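Local atomic coordinates of Rho GTPase-activating protein 15 (Homo sapiens, PDB entry 3BYI), a protein that acts as a GTPase activator for Rho-type GTPases such as RAC1, returning them to the inactive GDP-bound state, the work of its RhoGAP domain, contained in this chain. Residues S22-V27 / E105-Y110; E44-R49 / T155-K160; G61-I66 / L96-R101; E130-L135 / E201-E206; R181-T186 / I191-Q196. All coordinates share one frame; numbering follows the deposited sequence.

Interaction 1: residues S22-V27 / E105-Y110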
# COMPACT_ATOMS: atom_id res chain seq x y z
N SER A 22 -1.05 9.61 -9.34
CA SER A 22 -1.85 10.73 -8.82
C SER A 22 -1.85 10.63 -7.30
O SER A 22 -1.81 9.53 -6.74
CB SER A 22 -3.30 10.69 -9.33
OG SER A 22 -3.38 10.79 -10.75
N HIS A 23 -1.92 11.79 -6.64
CA HIS A 23 -2.04 11.85 -5.18
C HIS A 23 -3.22 11.01 -4.73
O HIS A 23 -4.27 11.02 -5.39
CB HIS A 23 -2.24 13.30 -4.67
CG HIS A 23 -1.80 13.49 -3.25
ND1 HIS A 23 -2.61 13.26 -2.16
CD2 HIS A 23 -0.59 13.85 -2.74
CE1 HIS A 23 -1.94 13.49 -1.05
NE2 HIS A 23 -0.71 13.85 -1.37
N LEU A 24 -3.06 10.33 -3.61
CA LEU A 24 -4.15 9.59 -2.96
C LEU A 24 -5.42 10.47 -2.88
O LEU A 24 -6.51 10.02 -3.13
CB LEU A 24 -3.71 9.12 -1.55
CG LEU A 24 -4.73 8.28 -0.75
CD1 LEU A 24 -5.04 6.95 -1.44
CD2 LEU A 24 -4.27 8.10 0.67
N HIS A 25 -5.22 11.75 -2.58
CA HIS A 25 -6.32 12.69 -2.36
C HIS A 25 -7.08 13.03 -3.62
O HIS A 25 -8.30 13.21 -3.57
CB HIS A 25 -5.81 13.96 -1.71
CG HIS A 25 -5.24 13.71 -0.34
ND1 HIS A 25 -4.99 14.72 0.56
CD2 HIS A 25 -4.90 12.56 0.28
CE1 HIS A 25 -4.51 14.20 1.68
NE2 HIS A 25 -4.43 12.89 1.53
N LYS A 26 -6.38 13.05 -4.74
CA LYS A 26 -7.01 13.24 -6.04
C LYS A 26 -7.71 11.98 -6.51
O LYS A 26 -8.78 12.07 -7.10
CB LYS A 26 -5.98 13.70 -7.09
CG LYS A 26 -5.44 15.12 -6.84
CD LYS A 26 -5.52 15.98 -8.11
N VAL A 27 -7.10 10.81 -6.28
CA VAL A 27 -7.76 9.55 -6.69
C VAL A 27 -9.10 9.42 -5.95
O VAL A 27 -10.14 9.14 -6.57
CB VAL A 27 -6.88 8.31 -6.46
CG1 VAL A 27 -7.70 7.00 -6.61
CG2 VAL A 27 -5.65 8.37 -7.41
N GLU A 105 3.03 11.15 -3.05
CA GLU A 105 3.39 11.26 -1.65
C GLU A 105 3.05 9.87 -1.09
O GLU A 105 2.06 9.25 -1.51
CB GLU A 105 2.59 12.36 -0.96
CG GLU A 105 3.07 12.66 0.46
CD GLU A 105 2.17 13.65 1.24
OE1 GLU A 105 0.98 13.85 0.88
OE2 GLU A 105 2.69 14.21 2.24
N PRO A 106 3.89 9.35 -0.18
CA PRO A 106 3.54 8.07 0.43
C PRO A 106 2.26 8.07 1.28
O PRO A 106 1.81 9.12 1.74
CB PRO A 106 4.80 7.69 1.25
CG PRO A 106 5.68 8.88 1.26
CD PRO A 106 5.23 9.84 0.21
N LEU A 107 1.70 6.87 1.52
CA LEU A 107 0.51 6.73 2.36
C LEU A 107 0.69 7.41 3.71
O LEU A 107 -0.22 8.05 4.23
CB LEU A 107 0.17 5.25 2.57
CG LEU A 107 -1.13 4.90 3.33
CD1 LEU A 107 -2.35 5.52 2.67
CD2 LEU A 107 -1.30 3.36 3.48
N PHE A 108 1.88 7.25 4.28
CA PHE A 108 2.27 7.95 5.49
C PHE A 108 2.86 9.28 5.05
O PHE A 108 3.98 9.29 4.49
CB PHE A 108 3.34 7.13 6.23
CG PHE A 108 2.81 5.91 6.92
CD1 PHE A 108 2.41 4.79 6.19
CD2 PHE A 108 2.71 5.89 8.29
CE1 PHE A 108 1.92 3.67 6.82
CE2 PHE A 108 2.20 4.78 8.93
CZ PHE A 108 1.82 3.66 8.20
N PRO A 109 2.13 10.40 5.26
CA PRO A 109 2.68 11.63 4.75
C PRO A 109 4.04 11.98 5.37
O PRO A 109 4.29 11.75 6.56
CB PRO A 109 1.61 12.68 5.09
CG PRO A 109 0.33 11.86 5.33
CD PRO A 109 0.85 10.63 5.96
N TYR A 110 4.89 12.53 4.52
CA TYR A 110 6.18 13.08 4.91
C TYR A 110 6.06 14.03 6.13
O TYR A 110 6.92 14.01 7.02
CB TYR A 110 6.79 13.88 3.74
CG TYR A 110 7.09 13.17 2.41
CD1 TYR A 110 7.99 12.11 2.35
CD2 TYR A 110 6.52 13.64 1.20
CE1 TYR A 110 8.29 11.48 1.14
CE2 TYR A 110 6.82 13.03 -0.04
CZ TYR A 110 7.71 11.94 -0.06
OH TYR A 110 7.99 11.30 -1.27
O HOH W 1 -0.43 10.29 -1.91
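His23 and Glu105 stand with their CA atoms 6.5 Å apart, and Leu24 and Leu107 follow at 7.6 Å, where the start of helix 24-31 faces segment 105-110, which leads into helix 110-120. Between the two backbones sits a single water, which takes the N-H of Leu24 and donates a hydrogen bond to Glu105 O at 2.7 Å; the same water lies over the centre of one face of the His23 imidazole. The polar link is a histidine-carboxylate hydrogen bond, His23 NE2 to Glu105 OE1, 2.8 Å. The oxygen is met on its anti side and lies close to the ring plane, although ring and carboxylate are turned 50° from each other. With CG anti to the backbone N (chi1 -155°), the ring of His23 can also accept from His25 N through ND1 at 3.0 Å, an N-cap for the helix. A bond at each nitrogen, both near the ring plane, fixes the ring's rotation and suggests a neutral imidazole protonated on NE2. Beside this polar pair, Leu24 CD2 rests against Leu107 CD1 at 3.8 Å, the two leucines meeting through single methyl groups. Helix 141-159 ties both segments from one place: its Asn143 bonds to His25 NE2 and to Leu107 O, while Leu107 also packs on Met147 and on Leu179 of helix 168-180.

Interaction 2: residues E44-R49 / T155-K160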
# COMPACT_ATOMS: atom_id res chain seq x y z
N GLU A 44 -9.62 -7.61 -2.14
CA GLU A 44 -10.65 -8.63 -2.25
C GLU A 44 -10.12 -9.90 -2.95
O GLU A 44 -10.41 -11.00 -2.53
CB GLU A 44 -11.86 -8.09 -3.02
CG GLU A 44 -12.98 -9.12 -3.20
CD GLU A 44 -13.85 -8.83 -4.42
OE1 GLU A 44 -13.39 -8.12 -5.36
OE2 GLU A 44 -14.99 -9.33 -4.43
N ALA A 45 -9.40 -9.71 -4.05
CA ALA A 45 -8.82 -10.83 -4.79
C ALA A 45 -7.77 -11.60 -3.97
O ALA A 45 -7.70 -12.81 -4.03
CB ALA A 45 -8.21 -10.34 -6.11
N VAL A 46 -7.01 -10.89 -3.15
CA VAL A 46 -6.02 -11.54 -2.30
C VAL A 46 -6.70 -12.33 -1.18
O VAL A 46 -6.33 -13.48 -0.91
CB VAL A 46 -4.91 -10.52 -1.80
CG1 VAL A 46 -3.90 -11.17 -0.78
CG2 VAL A 46 -4.12 -9.95 -2.99
N GLU A 47 -7.72 -11.75 -0.57
CA GLU A 47 -8.53 -12.47 0.41
C GLU A 47 -9.25 -13.69 -0.17
O GLU A 47 -9.35 -14.71 0.47
CB GLU A 47 -9.48 -11.50 1.11
CG GLU A 47 -8.68 -10.46 1.91
CD GLU A 47 -9.48 -9.66 2.87
OE1 GLU A 47 -10.69 -9.92 3.02
OE2 GLU A 47 -8.91 -8.75 3.51
N LYS A 48 -9.72 -13.59 -1.40
CA LYS A 48 -10.45 -14.67 -2.04
C LYS A 48 -9.55 -15.84 -2.37
O LYS A 48 -9.91 -16.98 -2.15
CB LYS A 48 -11.07 -14.18 -3.35
CG LYS A 48 -11.80 -15.28 -4.16
CD LYS A 48 -12.52 -14.69 -5.33
CE LYS A 48 -13.28 -15.75 -6.13
NZ LYS A 48 -14.06 -15.08 -7.22
N ARG A 49 -8.37 -15.56 -2.95
CA ARG A 49 -7.52 -16.62 -3.44
C ARG A 49 -6.01 -16.45 -3.17
O ARG A 49 -5.17 -17.03 -3.86
CB ARG A 49 -7.73 -16.78 -4.95
CG ARG A 49 -7.58 -15.52 -5.74
CD ARG A 49 -8.07 -15.71 -7.17
NE ARG A 49 -7.92 -14.47 -7.91
CZ ARG A 49 -6.84 -14.10 -8.60
NH1 ARG A 49 -5.79 -14.91 -8.76
NH2 ARG A 49 -6.84 -12.91 -9.19
N THR A 155 -3.57 -8.14 8.58
CA THR A 155 -3.72 -8.98 9.78
C THR A 155 -4.22 -10.39 9.40
O THR A 155 -3.89 -11.38 10.10
CB THR A 155 -4.62 -8.38 10.86
OG1 THR A 155 -5.99 -8.39 10.43
CG2 THR A 155 -4.17 -7.00 11.21
N LYS A 156 -4.99 -10.47 8.32
CA LYS A 156 -5.47 -11.77 7.84
C LYS A 156 -4.36 -12.61 7.17
O LYS A 156 -4.42 -13.84 7.13
CB LYS A 156 -6.67 -11.60 6.89
CG LYS A 156 -7.87 -10.93 7.54
CD LYS A 156 -8.97 -10.76 6.56
CE LYS A 156 -10.22 -10.11 7.16
NZ LYS A 156 -11.35 -10.13 6.16
N ILE A 157 -3.34 -11.94 6.64
CA ILE A 157 -2.17 -12.61 6.10
C ILE A 157 -1.40 -13.23 7.24
O ILE A 157 -0.95 -14.39 7.17
CB ILE A 157 -1.27 -11.62 5.29
CG1 ILE A 157 -2.08 -10.96 4.15
CG2 ILE A 157 -0.00 -12.31 4.75
CD1 ILE A 157 -2.63 -11.92 3.13
N VAL A 158 -1.26 -12.46 8.31
CA VAL A 158 -0.51 -12.90 9.48
C VAL A 158 -1.18 -14.10 10.14
O VAL A 158 -0.52 -15.07 10.47
CB VAL A 158 -0.37 -11.72 10.52
CG1 VAL A 158 0.22 -12.24 11.87
CG2 VAL A 158 0.48 -10.58 9.95
N ALA A 159 -2.50 -14.03 10.30
CA ALA A 159 -3.28 -15.10 10.87
C ALA A 159 -3.11 -16.44 10.14
O ALA A 159 -3.26 -17.48 10.77
CB ALA A 159 -4.80 -14.69 10.98
N LYS A 160 -2.82 -16.40 8.84
CA LYS A 160 -2.62 -17.59 8.01
C LYS A 160 -1.14 -17.90 7.76
O LYS A 160 -0.79 -18.61 6.82
CB LYS A 160 -3.29 -17.40 6.66
CG LYS A 160 -4.81 -17.24 6.66
CD LYS A 160 -5.52 -18.57 6.46
CE LYS A 160 -6.94 -18.37 5.89
NZ LYS A 160 -7.48 -19.63 5.24
O HOH W 2 -9.92 -7.07 5.32
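Glu47 and Lys156 form the ionic part of this helix-to-helix contact, and Val46 and Ile157 the apolar part. The salt bridge runs from Lys156 NZ to Glu47 OE1 at 3.2 Å, with the ammonium reaching the oxygen from above the carboxylate plane, 45° out of it. Both chains are extended and cross at about a right angle, and Lys156 CD lies 3.7 Å from Glu47 OE2. That second oxygen has its own partners: it is hydrogen-bonded to His153 ND1, about one turn back on helix 141-159, and Glu47 OE2 accepts a hydrogen bond from a water 2.7 Å away, which in turn accepts a long, weak bond from Lys156 NZ. With Glu47 replaced by an alanine, Lys156 would probably lose its counter-charge and His153 ND1 this partner. On the buried side, Val46 CG1 meets Ile157 CD1 at 4.2 Å. Ile157 also packs on Leu51 and Ile56, and its side chain lies about 9 Å from that of Arg58, the predicted arginine finger. The chemistry is graded from inside to outside: loose methyl packing within, and beyond it a carboxylate shared among lysine, histidine and water, whose several partners probably hold it more firmly than the lysine alone would.

Interaction 3: residues G61-I66 / L96-R101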
# COMPACT_ATOMS: atom_id res chain seq x y z
N GLY A 61 5.09 -10.91 -8.87
CA GLY A 61 4.42 -11.37 -10.07
C GLY A 61 5.16 -10.89 -11.30
O GLY A 61 6.07 -10.05 -11.22
N ASN A 62 4.78 -11.45 -12.44
CA ASN A 62 5.32 -11.07 -13.75
C ASN A 62 5.12 -9.56 -13.99
O ASN A 62 3.97 -9.10 -14.11
CB ASN A 62 4.62 -11.90 -14.85
CG ASN A 62 5.12 -11.59 -16.25
OD1 ASN A 62 4.84 -10.54 -16.84
ND2 ASN A 62 5.86 -12.52 -16.81
N LEU A 63 6.22 -8.79 -14.05
CA LEU A 63 6.13 -7.33 -14.07
C LEU A 63 5.47 -6.85 -15.36
O LEU A 63 4.68 -5.90 -15.36
CB LEU A 63 7.46 -6.67 -13.84
CG LEU A 63 7.46 -5.15 -13.63
CD1 LEU A 63 6.49 -4.71 -12.53
CD2 LEU A 63 8.86 -4.72 -13.29
N ALA A 64 5.75 -7.54 -16.47
CA ALA A 64 5.06 -7.25 -17.74
C ALA A 64 3.52 -7.37 -17.61
O ALA A 64 2.80 -6.57 -18.18
CB ALA A 64 5.56 -8.16 -18.84
N THR A 65 3.03 -8.36 -16.86
CA THR A 65 1.60 -8.51 -16.61
C THR A 65 1.09 -7.46 -15.64
O THR A 65 -0.02 -6.97 -15.80
CB THR A 65 1.21 -9.93 -16.09
OG1 THR A 65 1.82 -10.92 -16.92
CG2 THR A 65 -0.30 -10.14 -16.14
N ILE A 66 1.88 -7.14 -14.61
CA ILE A 66 1.53 -6.02 -13.71
C ILE A 66 1.40 -4.73 -14.49
O ILE A 66 0.47 -3.96 -14.28
CB ILE A 66 2.57 -5.83 -12.61
CG1 ILE A 66 2.55 -7.05 -11.67
CG2 ILE A 66 2.31 -4.51 -11.86
CD1 ILE A 66 3.77 -7.19 -10.75
N LEU A 96 -0.84 -3.83 -6.51
CA LEU A 96 -1.21 -3.08 -5.31
C LEU A 96 0.00 -2.32 -4.77
O LEU A 96 -0.07 -1.12 -4.55
CB LEU A 96 -1.74 -3.99 -4.20
CG LEU A 96 -2.42 -3.26 -3.04
CD1 LEU A 96 -3.48 -2.31 -3.61
CD2 LEU A 96 -3.07 -4.28 -1.99
N LYS A 97 1.13 -3.01 -4.61
CA LYS A 97 2.33 -2.38 -4.09
C LYS A 97 2.84 -1.28 -4.99
O LYS A 97 3.29 -0.24 -4.52
CB LYS A 97 3.43 -3.41 -3.86
CG LYS A 97 3.19 -4.36 -2.66
CD LYS A 97 4.39 -5.27 -2.44
CE LYS A 97 4.63 -6.24 -3.59
NZ LYS A 97 5.77 -7.12 -3.28
N MET A 98 2.78 -1.52 -6.30
CA MET A 98 3.17 -0.53 -7.31
C MET A 98 2.31 0.74 -7.21
O MET A 98 2.82 1.84 -7.42
CB MET A 98 3.05 -1.12 -8.74
CG MET A 98 3.45 -0.15 -9.81
SD MET A 98 3.48 -0.79 -11.50
CE MET A 98 5.03 -1.71 -11.41
N PHE A 99 1.02 0.57 -6.92
CA PHE A 99 0.12 1.69 -6.71
C PHE A 99 0.63 2.54 -5.56
O PHE A 99 0.81 3.75 -5.71
CB PHE A 99 -1.32 1.21 -6.45
CG PHE A 99 -2.28 2.32 -6.06
CD1 PHE A 99 -2.85 3.14 -7.04
CD2 PHE A 99 -2.59 2.55 -4.72
CE1 PHE A 99 -3.69 4.13 -6.69
CE2 PHE A 99 -3.44 3.60 -4.35
CZ PHE A 99 -4.01 4.36 -5.31
N PHE A 100 0.93 1.91 -4.43
CA PHE A 100 1.42 2.66 -3.28
C PHE A 100 2.80 3.30 -3.52
O PHE A 100 3.07 4.43 -3.06
CB PHE A 100 1.43 1.80 -2.05
CG PHE A 100 0.06 1.56 -1.49
CD1 PHE A 100 -0.56 0.32 -1.60
CD2 PHE A 100 -0.63 2.60 -0.88
CE1 PHE A 100 -1.83 0.12 -1.11
CE2 PHE A 100 -1.88 2.40 -0.35
CZ PHE A 100 -2.49 1.16 -0.47
N ARG A 101 3.66 2.60 -4.27
CA ARG A 101 4.98 3.12 -4.60
C ARG A 101 4.91 4.30 -5.57
O ARG A 101 5.78 5.15 -5.54
CB ARG A 101 5.92 2.03 -5.19
CG ARG A 101 6.51 1.07 -4.14
CD ARG A 101 7.04 -0.26 -4.77
NE ARG A 101 7.27 -1.26 -3.72
CZ ARG A 101 7.32 -2.59 -3.90
NH1 ARG A 101 7.17 -3.15 -5.09
NH2 ARG A 101 7.53 -3.38 -2.85
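Met98 reaches from helix 89-102 to Leu63 and Ile66 at the start of helix 63-74, and its side chain carries the whole contact on its own side. From a CB directed toward the 61-66 segment, the chain runs out straight, with CG anti to the backbone N (chi1 -179°) and SD anti to CA. The sulfur is the first atom to meet the other helix, Met98 SD lying 3.9 Å from Ile66 CG2. There the chain bends (chi3 -77°) and turns CE toward Leu63. This terminal methyl has two neighbours: Met98 CE is 3.9 Å from Ile66 CG2 and 3.5 Å from Leu63 CD1. Leucine and methionine cross at about a right angle, and they touch methyl to methyl. The helix turn that presents Leu63 and Ile66 is itself capped by Asn62, whose OD1 accepts from Thr65 N at 2.8 Å, in the carbonyl plane and on a lone pair. Ile66 continues inward onto Val91 and Ala95 of the methionine's own helix, whereas Leu63 sits at the exposed margin. In the all-helical RhoGAP domain, helix 89-102 thus packs on helix 63-74 here and, through Leu96 and Phe99, on helix 37-49. Across the segments the contact is purely apolar, a flexible thioether against branched aliphatic groups; it rests on van der Waals packing, with any gain from excluding water probably greatest at the buried Ile66.

Interaction 4: residues E130-L135 / E201-E206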
# COMPACT_ATOMS: atom_id res chain seq x y z
N GLU A 130 -0.72 4.20 21.84
CA GLU A 130 -1.47 5.45 22.01
C GLU A 130 -0.96 6.62 21.15
O GLU A 130 -1.75 7.31 20.52
CB GLU A 130 -1.50 5.83 23.48
CG GLU A 130 -2.44 4.95 24.33
CD GLU A 130 -3.93 5.07 23.93
OE1 GLU A 130 -4.42 6.21 23.67
OE2 GLU A 130 -4.61 4.01 23.87
N ALA A 131 0.36 6.81 21.12
CA ALA A 131 0.97 7.90 20.34
C ALA A 131 0.67 7.76 18.86
O ALA A 131 0.33 8.76 18.19
CB ALA A 131 2.47 7.94 20.58
N VAL A 132 0.79 6.53 18.36
CA VAL A 132 0.59 6.19 16.96
C VAL A 132 -0.87 6.32 16.55
O VAL A 132 -1.17 6.77 15.43
CB VAL A 132 1.10 4.76 16.65
CG1 VAL A 132 0.40 4.20 15.43
CG2 VAL A 132 2.64 4.76 16.48
N LYS A 133 -1.77 5.96 17.47
CA LYS A 133 -3.22 6.05 17.28
C LYS A 133 -3.70 7.50 17.24
O LYS A 133 -4.59 7.85 16.43
CB LYS A 133 -3.92 5.29 18.41
CG LYS A 133 -5.43 5.45 18.42
CD LYS A 133 -6.06 4.74 19.60
CE LYS A 133 -7.56 4.73 19.43
NZ LYS A 133 -8.25 4.43 20.70
N SER A 134 -3.12 8.33 18.12
CA SER A 134 -3.31 9.79 18.10
C SER A 134 -2.97 10.33 16.73
O SER A 134 -3.73 11.13 16.15
CB SER A 134 -2.37 10.47 19.09
OG SER A 134 -2.64 10.07 20.41
N LEU A 135 -1.81 9.91 16.21
CA LEU A 135 -1.35 10.42 14.92
C LEU A 135 -2.25 9.99 13.77
O LEU A 135 -2.48 10.77 12.88
CB LEU A 135 0.09 10.01 14.66
CG LEU A 135 1.14 10.92 15.24
CD1 LEU A 135 2.48 10.25 15.14
CD2 LEU A 135 1.11 12.28 14.50
N GLU A 201 5.28 -2.72 11.34
CA GLU A 201 5.04 -3.85 12.24
C GLU A 201 4.05 -3.51 13.35
O GLU A 201 3.17 -4.33 13.68
CB GLU A 201 6.36 -4.33 12.86
CG GLU A 201 7.21 -5.13 11.93
CD GLU A 201 8.35 -5.85 12.61
OE1 GLU A 201 8.19 -6.33 13.74
OE2 GLU A 201 9.42 -5.94 11.98
N LEU A 202 4.17 -2.33 13.95
CA LEU A 202 3.26 -1.95 15.04
C LEU A 202 1.83 -1.74 14.54
O LEU A 202 0.86 -2.12 15.24
CB LEU A 202 3.71 -0.67 15.75
CG LEU A 202 2.91 -0.29 17.01
CD1 LEU A 202 3.09 -1.36 18.13
CD2 LEU A 202 3.35 1.05 17.46
N MET A 203 1.70 -1.13 13.36
CA MET A 203 0.37 -0.89 12.81
C MET A 203 -0.32 -2.21 12.49
O MET A 203 -1.55 -2.34 12.56
CB MET A 203 0.43 -0.06 11.53
CG MET A 203 1.14 1.29 11.65
SD MET A 203 0.10 2.61 12.21
CE MET A 203 -1.05 2.70 10.86
N LEU A 204 0.48 -3.21 12.15
CA LEU A 204 -0.01 -4.55 11.87
C LEU A 204 -0.32 -5.34 13.16
O LEU A 204 -1.44 -5.81 13.35
CB LEU A 204 1.04 -5.29 11.08
CG LEU A 204 0.72 -6.61 10.40
CD1 LEU A 204 -0.69 -6.62 9.75
CD2 LEU A 204 1.83 -6.81 9.36
N SER A 205 0.68 -5.46 14.03
CA SER A 205 0.53 -6.29 15.21
C SER A 205 -0.44 -5.70 16.26
O SER A 205 -0.99 -6.42 17.06
CB SER A 205 1.90 -6.60 15.84
OG SER A 205 2.51 -5.42 16.33
N GLU A 206 -0.64 -4.39 16.25
CA GLU A 206 -1.55 -3.74 17.19
C GLU A 206 -2.70 -3.06 16.47
O GLU A 206 -3.25 -2.08 16.96
CB GLU A 206 -0.81 -2.74 18.08
CG GLU A 206 0.29 -3.35 18.95
CD GLU A 206 -0.22 -4.29 20.03
OE1 GLU A 206 -1.45 -4.39 20.24
OE2 GLU A 206 0.63 -4.93 20.69
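Val132 and Met203 come together through a folded methionine chain: CG leaves beside the backbone N (chi1 -56°), and a further bend at chi2 (-86°) brings the sulfur to the valine instead of letting the chain run out straight, while chi3 (-64°) only sets where CE goes beyond it. As a result Met203 SD lies 3.6 Å from Val132 CG1, the methyl that stands anti to the valine's backbone N. The other branch, Val132 CG2, is given to a different neighbour, Leu202 CD2, at 3.9 Å. Valine and leucine slide past each other in opposite directions, while the methionine crosses the valine at a slant. One beta-branched residue thus divides its two methyls between two consecutive residues of helix 189-205, and it contributes about half of the surface buried here. The backbones keep a distance that leaves room for these side chains, 8.2 Å between the CA atoms of Val132 and Met203.

Each helix also folds a serine hydroxyl back onto its own backbone, Ser134 OG to Glu130 O and Ser205 OG to Glu201 O, both at 2.9 Å. In each case the hydroxyl stands above the carbonyl plane, and the oxygen also accepts the serine's backbone N-H.

All three touching residues are buried. Val132 packs further on Ala119 of helix 110-120, and Met203 on Met147 and Phe151 of helix 141-159, so that helices 125-138 and 189-205 close over a core shared with both of these in an all-helical domain.

Interaction 5: residues R181-T186 / I191-Q196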
# COMPACT_ATOMS: atom_id res chain seq x y z
N ARG A 181 8.37 5.09 2.68
CA ARG A 181 9.33 5.65 1.70
C ARG A 181 10.36 6.58 2.36
O ARG A 181 10.71 7.62 1.82
CB ARG A 181 8.55 6.41 0.61
CG ARG A 181 9.29 6.68 -0.71
CD ARG A 181 8.43 7.56 -1.63
NE ARG A 181 7.23 6.86 -2.07
CZ ARG A 181 6.24 7.40 -2.78
NH1 ARG A 181 6.29 8.68 -3.15
NH2 ARG A 181 5.19 6.65 -3.11
N ALA A 182 10.86 6.17 3.52
CA ALA A 182 11.69 7.03 4.38
C ALA A 182 13.18 6.86 4.19
O ALA A 182 13.95 7.56 4.84
CB ALA A 182 11.31 6.80 5.85
N GLU A 183 13.58 5.94 3.30
CA GLU A 183 15.00 5.55 3.08
C GLU A 183 15.88 6.78 2.91
O GLU A 183 16.92 6.92 3.59
CB GLU A 183 15.21 4.69 1.81
CG GLU A 183 14.50 3.35 1.71
CD GLU A 183 13.03 3.51 1.39
OE1 GLU A 183 12.26 3.81 2.33
OE2 GLU A 183 12.65 3.36 0.22
N ASN A 184 15.43 7.65 2.00
CA ASN A 184 16.21 8.80 1.54
C ASN A 184 15.98 10.11 2.30
O ASN A 184 16.71 11.08 2.06
CB ASN A 184 15.97 9.05 0.04
CG ASN A 184 17.11 9.84 -0.62
OD1 ASN A 184 18.25 9.84 -0.13
ND2 ASN A 184 16.80 10.51 -1.73
N GLU A 185 14.98 10.17 3.19
CA GLU A 185 14.84 11.37 4.04
C GLU A 185 16.22 11.70 4.69
O GLU A 185 17.00 10.80 5.00
CB GLU A 185 13.73 11.21 5.10
CG GLU A 185 12.30 10.91 4.55
CD GLU A 185 11.90 11.72 3.29
OE1 GLU A 185 11.88 12.97 3.34
OE2 GLU A 185 11.59 11.09 2.25
N THR A 186 16.54 12.98 4.86
CA THR A 186 17.89 13.33 5.30
C THR A 186 18.16 12.69 6.67
O THR A 186 17.30 12.70 7.55
CB THR A 186 18.16 14.87 5.37
OG1 THR A 186 17.19 15.58 4.57
CG2 THR A 186 19.60 15.19 4.90
N ILE A 191 19.17 3.44 9.65
CA ILE A 191 18.25 3.85 10.71
C ILE A 191 16.84 4.11 10.18
O ILE A 191 15.86 3.61 10.73
CB ILE A 191 18.82 5.04 11.53
CG1 ILE A 191 20.08 4.58 12.29
CG2 ILE A 191 17.80 5.59 12.49
CD1 ILE A 191 20.71 5.66 13.20
N HIS A 192 16.71 4.86 9.10
CA HIS A 192 15.37 5.16 8.56
C HIS A 192 14.62 3.89 8.10
O HIS A 192 13.39 3.79 8.19
CB HIS A 192 15.43 6.22 7.44
CG HIS A 192 15.66 7.62 7.94
ND1 HIS A 192 15.86 8.70 7.10
CD2 HIS A 192 15.74 8.12 9.20
CE1 HIS A 192 16.03 9.79 7.82
NE2 HIS A 192 15.97 9.47 9.10
N MET A 193 15.38 2.92 7.61
CA MET A 193 14.81 1.64 7.22
C MET A 193 14.25 0.85 8.43
O MET A 193 13.18 0.27 8.38
CB MET A 193 15.85 0.82 6.45
CG MET A 193 16.12 1.37 5.02
SD MET A 193 17.41 0.48 4.09
CE MET A 193 18.93 1.07 4.81
N VAL A 194 14.97 0.85 9.54
CA VAL A 194 14.43 0.26 10.77
C VAL A 194 13.19 1.01 11.26
O VAL A 194 12.23 0.40 11.70
CB VAL A 194 15.49 0.18 11.88
CG1 VAL A 194 14.96 -0.58 13.13
CG2 VAL A 194 16.72 -0.56 11.32
N TYR A 195 13.23 2.34 11.21
CA TYR A 195 12.12 3.15 11.68
C TYR A 195 10.83 2.77 10.97
O TYR A 195 9.80 2.55 11.60
CB TYR A 195 12.36 4.62 11.41
CG TYR A 195 13.32 5.34 12.32
CD1 TYR A 195 13.81 4.78 13.49
CD2 TYR A 195 13.69 6.65 12.00
CE1 TYR A 195 14.69 5.49 14.31
CE2 TYR A 195 14.55 7.36 12.80
CZ TYR A 195 15.05 6.80 13.96
OH TYR A 195 15.90 7.55 14.73
N GLN A 196 10.88 2.73 9.65
CA GLN A 196 9.69 2.50 8.89
C GLN A 196 9.16 1.07 9.01
O GLN A 196 7.95 0.86 9.08
CB GLN A 196 9.91 2.88 7.45
CG GLN A 196 10.85 2.03 6.67
CD GLN A 196 11.17 2.68 5.34
OE1 GLN A 196 10.58 3.69 5.00
NE2 GLN A 196 12.09 2.10 4.59
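Gln196 meets the loop after helix 168-180 with both ends of its amide. Its OE1 accepts from Ala182 N at 2.9 Å, with the donor tilted 19° from the carbonyl plane, and its NE2 donates to Glu183 OE1 at 2.8 Å. The second bond lies in the amide's own plane but comes to the oxygen from above the carboxylate plane; the two flat groups are turned 55° apart. CG of Gln196 sits between the backbone N and the carbonyl carbon (chi1 68°), a crowded position from which the otherwise extended chain reaches the loop. One turn earlier, His192 ND1 gives a weak, bent bond to Ala182 O at 3.2 Å, and the same oxygen accepts Glu185 N within the loop. The ring carbon CE1 of His192 adds two contacts at its edge, to Glu185 O at 3.1 Å and Thr186 O at 3.2 Å. A leucine in place of Gln196 would probably leave Ala182 N without its acceptor and set the Glu183 carboxylate free to turn. Because a backbone donor and a carboxylate acceptor are served at once, a flipped amide would face NE2 to an N-H and OE1 to a carboxylate, which makes the present orientation the likely one.

How the interactions relate
All five contacts are connected by direct packing. Leu107 of interaction 1 touches Phe100 of interaction 3, with Leu107 CD2 4.0 Å from Phe100 CE2, and Phe108 of interaction 1 meets Met203 of interaction 4. Arg181 of interaction 5 lies against the loop of interaction 1; its NH2 is hydrogen-bonded to Leu103 O, and Arg181 NH2 also comes within 2.9 Å of Arg101 O of interaction 3, a close contact. Interactions 4 and 5 share helix 189-205 without touching. Interaction 2 joins the network through Thr155 and Val158, which pack on Leu204 of interaction 4. Its centre is 24 Å from that of interaction 1, across the middle of the domain; it alone lies near the predicted arginine finger, Arg58.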